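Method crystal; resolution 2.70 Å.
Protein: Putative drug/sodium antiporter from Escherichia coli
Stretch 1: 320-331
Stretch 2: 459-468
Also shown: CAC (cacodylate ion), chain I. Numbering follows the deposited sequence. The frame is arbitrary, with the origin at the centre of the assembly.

Stretch 1 320-331: NWGHGNVTRTLN
Stretch 2, residues 459-468: RLLRWNQEAV

Stretch 1 leaves one helix, turns through Gly 324 and Asn 325, and enters a second, which crosses the helix of 459-467 at 121° between N-to-C directions, with axes 11.5 Å apart at closest. The two stretches pair in descending order: Gly 322, Gly 324 and Val 326 lie nearest Val 468, Asn 464 and Leu 461 (CA-CA 6.7, 6.6 and 7.2 Å).

Trp 321 (t, chi2 -95°) lays its indole against helix 459-467. Asn 464 (t, chi2 -112°) covers one face, its CB 4.0 Å from the centroid of the six-membered ring, while its ND2 donates to Trp 321 O (2.9 Å). Ala 467 CB approaches Trp 321 NE1 at 3.6 Å, and Leu 460 CD1 lies 3.9 Å from Trp 321 CZ3.

Gly 324 (phi/psi 89/4) closes a Schellman motif, with Asn 325 N hydrogen-bonded to Asn 320 O (2.9 Å) and Gly 324 N to Trp 321 O (3.0 Å); Trp 321 O thus serves both turn and partner helix. Asn 325 (t) caps the next helix, its OD1 accepting from Arg 328 N (3.1 Å).

Val 326 (t) points toward stretch 2, placing CG1 3.5 Å from Leu 460 CD2. One turn on, Leu 330 (m, t) extends the apolar contact with Leu 460, CD2 lying 4.3 Å from Leu 460 CD2.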

# COMPACT_ATOMS: atom_id res chain seq x y z
N ASN A 320 -13.21 -15.22 10.03
CA ASN A 320 -14.63 -15.54 10.14
C ASN A 320 -15.14 -16.33 8.94
O ASN A 320 -16.11 -17.08 9.03
CB ASN A 320 -15.45 -14.27 10.31
CG ASN A 320 -15.38 -13.72 11.69
OD1 ASN A 320 -16.24 -14.01 12.51
ND2 ASN A 320 -14.36 -12.92 11.97
N TRP A 321 -14.49 -16.13 7.80
CA TRP A 321 -14.85 -16.83 6.59
C TRP A 321 -14.51 -18.30 6.75
O TRP A 321 -15.32 -19.17 6.43
CB TRP A 321 -14.13 -16.25 5.39
CG TRP A 321 -14.33 -17.00 4.12
CD1 TRP A 321 -13.52 -17.96 3.60
CD2 TRP A 321 -15.40 -16.81 3.19
NE1 TRP A 321 -14.03 -18.41 2.40
CE2 TRP A 321 -15.19 -17.72 2.12
CE3 TRP A 321 -16.51 -15.97 3.14
CZ2 TRP A 321 -16.05 -17.81 1.04
CZ3 TRP A 321 -17.37 -16.07 2.06
CH2 TRP A 321 -17.13 -16.98 1.02
N GLY A 322 -13.30 -18.56 7.26
CA GLY A 322 -12.86 -19.91 7.54
C GLY A 322 -13.73 -20.63 8.57
O GLY A 322 -13.99 -21.82 8.46
N HIS A 323 -14.16 -19.88 9.58
CA HIS A 323 -15.03 -20.38 10.63
C HIS A 323 -16.46 -20.59 10.13
O HIS A 323 -17.30 -21.09 10.87
CB HIS A 323 -15.01 -19.41 11.81
CG HIS A 323 -15.51 -19.98 13.10
ND1 HIS A 323 -16.85 -20.19 13.35
CD2 HIS A 323 -14.86 -20.35 14.22
CE1 HIS A 323 -17.00 -20.68 14.56
NE2 HIS A 323 -15.80 -20.79 15.12
N GLY A 324 -16.75 -20.19 8.90
CA GLY A 324 -18.06 -20.41 8.31
C GLY A 324 -19.10 -19.31 8.54
O GLY A 324 -20.23 -19.45 8.10
N ASN A 325 -18.73 -18.20 9.18
CA ASN A 325 -19.73 -17.18 9.47
C ASN A 325 -19.66 -16.05 8.44
O ASN A 325 -18.93 -15.08 8.62
CB ASN A 325 -19.49 -16.65 10.89
CG ASN A 325 -20.64 -15.78 11.43
OD1 ASN A 325 -21.43 -15.19 10.67
ND2 ASN A 325 -20.71 -15.69 12.76
N VAL A 326 -20.54 -16.13 7.44
CA VAL A 326 -20.53 -15.23 6.30
C VAL A 326 -21.16 -13.88 6.61
O VAL A 326 -20.73 -12.85 6.12
CB VAL A 326 -21.28 -15.83 5.09
CG1 VAL A 326 -21.32 -14.83 3.94
CG2 VAL A 326 -20.67 -17.14 4.69
N THR A 327 -22.22 -13.93 7.40
CA THR A 327 -22.96 -12.76 7.87
C THR A 327 -22.04 -11.79 8.61
O THR A 327 -22.07 -10.57 8.38
CB THR A 327 -24.12 -13.21 8.80
OG1 THR A 327 -25.28 -13.46 8.00
CG2 THR A 327 -24.45 -12.15 9.82
N ARG A 328 -21.21 -12.36 9.48
CA ARG A 328 -20.30 -11.58 10.28
C ARG A 328 -19.23 -10.93 9.39
O ARG A 328 -18.78 -9.81 9.69
CB ARG A 328 -19.68 -12.47 11.36
CG ARG A 328 -18.79 -11.70 12.34
CD ARG A 328 -18.52 -12.47 13.63
NE ARG A 328 -17.56 -11.77 14.47
CZ ARG A 328 -17.87 -10.80 15.33
NH1 ARG A 328 -19.13 -10.42 15.45
NH2 ARG A 328 -16.93 -10.22 16.06
N THR A 329 -18.83 -11.61 8.31
CA THR A 329 -17.83 -11.05 7.40
C THR A 329 -18.44 -9.85 6.68
O THR A 329 -17.77 -8.84 6.47
CB THR A 329 -17.28 -12.10 6.35
OG1 THR A 329 -18.28 -12.43 5.39
CG2 THR A 329 -16.79 -13.37 7.03
N LEU A 330 -19.72 -9.95 6.35
CA LEU A 330 -20.45 -8.84 5.75
C LEU A 330 -20.61 -7.68 6.73
O LEU A 330 -20.44 -6.51 6.35
CB LEU A 330 -21.83 -9.30 5.27
CG LEU A 330 -21.90 -10.08 3.97
CD1 LEU A 330 -23.36 -10.20 3.50
CD2 LEU A 330 -21.03 -9.41 2.90
N ASN A 331 -20.94 -7.99 7.99
CA ASN A 331 -21.00 -6.97 9.03
C ASN A 331 -19.65 -6.35 9.28
O ASN A 331 -19.56 -5.17 9.61
CB ASN A 331 -21.52 -7.53 10.36
CG ASN A 331 -22.92 -8.07 10.27
OD1 ASN A 331 -23.80 -7.47 9.66
ND2 ASN A 331 -23.14 -9.21 10.89
N ARG A 459 -24.55 -17.23 -4.39
CA ARG A 459 -23.16 -17.52 -4.78
C ARG A 459 -22.18 -17.31 -3.64
O ARG A 459 -21.30 -18.16 -3.39
CB ARG A 459 -22.76 -16.63 -5.95
CG ARG A 459 -21.34 -16.81 -6.40
CD ARG A 459 -20.90 -15.59 -7.13
NE ARG A 459 -20.86 -15.78 -8.57
CZ ARG A 459 -20.54 -14.82 -9.43
NH1 ARG A 459 -20.25 -13.60 -8.99
NH2 ARG A 459 -20.52 -15.07 -10.73
N LEU A 460 -22.31 -16.19 -2.94
CA LEU A 460 -21.46 -15.92 -1.79
C LEU A 460 -21.56 -17.03 -0.72
O LEU A 460 -20.55 -17.47 -0.18
CB LEU A 460 -21.80 -14.56 -1.19
CG LEU A 460 -20.85 -14.28 -0.04
CD1 LEU A 460 -19.42 -14.05 -0.55
CD2 LEU A 460 -21.36 -13.15 0.85
N LEU A 461 -22.78 -17.49 -0.44
CA LEU A 461 -23.02 -18.64 0.45
C LEU A 461 -22.51 -19.98 -0.13
O LEU A 461 -21.89 -20.77 0.57
CB LEU A 461 -24.50 -18.76 0.78
CG LEU A 461 -25.06 -17.67 1.69
CD1 LEU A 461 -26.45 -18.07 2.11
CD2 LEU A 461 -24.19 -17.43 2.92
N ARG A 462 -22.75 -20.23 -1.41
CA ARG A 462 -22.10 -21.38 -2.03
C ARG A 462 -20.56 -21.34 -1.91
O ARG A 462 -19.95 -22.38 -1.65
CB ARG A 462 -22.47 -21.50 -3.50
CG ARG A 462 -22.20 -22.89 -4.01
CD ARG A 462 -21.66 -22.92 -5.40
NE ARG A 462 -22.23 -21.91 -6.27
CZ ARG A 462 -21.53 -21.28 -7.20
NH1 ARG A 462 -20.24 -21.57 -7.34
NH2 ARG A 462 -22.09 -20.36 -7.98
N TRP A 463 -19.95 -20.17 -2.10
CA TRP A 463 -18.49 -20.04 -2.04
C TRP A 463 -17.91 -20.50 -0.69
O TRP A 463 -16.86 -21.15 -0.64
CB TRP A 463 -18.06 -18.59 -2.29
CG TRP A 463 -17.99 -18.19 -3.72
CD1 TRP A 463 -18.13 -18.99 -4.81
CD2 TRP A 463 -17.78 -16.87 -4.21
NE1 TRP A 463 -18.02 -18.25 -5.95
CE2 TRP A 463 -17.79 -16.94 -5.62
CE3 TRP A 463 -17.56 -15.63 -3.61
CZ2 TRP A 463 -17.60 -15.82 -6.43
CZ3 TRP A 463 -17.36 -14.52 -4.42
CH2 TRP A 463 -17.38 -14.62 -5.81
N ASN A 464 -18.61 -20.13 0.38
CA ASN A 464 -18.27 -20.56 1.73
C ASN A 464 -18.51 -22.06 2.01
O ASN A 464 -17.75 -22.69 2.76
CB ASN A 464 -19.03 -19.71 2.73
CG ASN A 464 -18.41 -19.75 4.11
OD1 ASN A 464 -18.99 -20.30 5.05
ND2 ASN A 464 -17.20 -19.21 4.23
N GLN A 465 -19.55 -22.63 1.41
CA GLN A 465 -19.75 -24.07 1.45
C GLN A 465 -18.54 -24.81 0.85
O GLN A 465 -18.02 -25.76 1.45
CB GLN A 465 -21.04 -24.45 0.72
CG GLN A 465 -22.21 -24.77 1.64
CD GLN A 465 -23.52 -24.97 0.88
OE1 GLN A 465 -23.53 -25.09 -0.35
NE2 GLN A 465 -24.65 -24.99 1.62
N GLU A 466 -18.10 -24.38 -0.34
CA GLU A 466 -16.95 -24.98 -1.01
C GLU A 466 -15.65 -24.80 -0.22
O GLU A 466 -14.80 -25.68 -0.21
CB GLU A 466 -16.79 -24.39 -2.42
CG GLU A 466 -18.03 -24.49 -3.27
CD GLU A 466 -18.00 -23.61 -4.50
OE1 GLU A 466 -17.26 -22.60 -4.53
OE2 GLU A 466 -18.74 -23.93 -5.46
N ALA A 467 -15.50 -23.65 0.42
CA ALA A 467 -14.29 -23.36 1.19
C ALA A 467 -14.13 -24.30 2.38
O ALA A 467 -13.07 -24.88 2.58
CB ALA A 467 -14.29 -21.90 1.67
N VAL A 468 -15.19 -24.44 3.16
CA VAL A 468 -15.20 -25.29 4.35
C VAL A 468 -15.82 -26.68 4.11
O VAL A 468 -15.12 -27.68 3.91
CB VAL A 468 -15.97 -24.62 5.49
CG1 VAL A 468 -15.57 -23.17 5.61
CG2 VAL A 468 -17.46 -24.71 5.24
AS CAC I . -18.37 -19.76 -9.66
O1 CAC I . -19.95 -19.47 -9.30
O2 CAC I . -17.46 -18.27 -9.37
C1 CAC I . -17.64 -21.18 -8.58
C2 CAC I . -18.21 -20.24 -11.52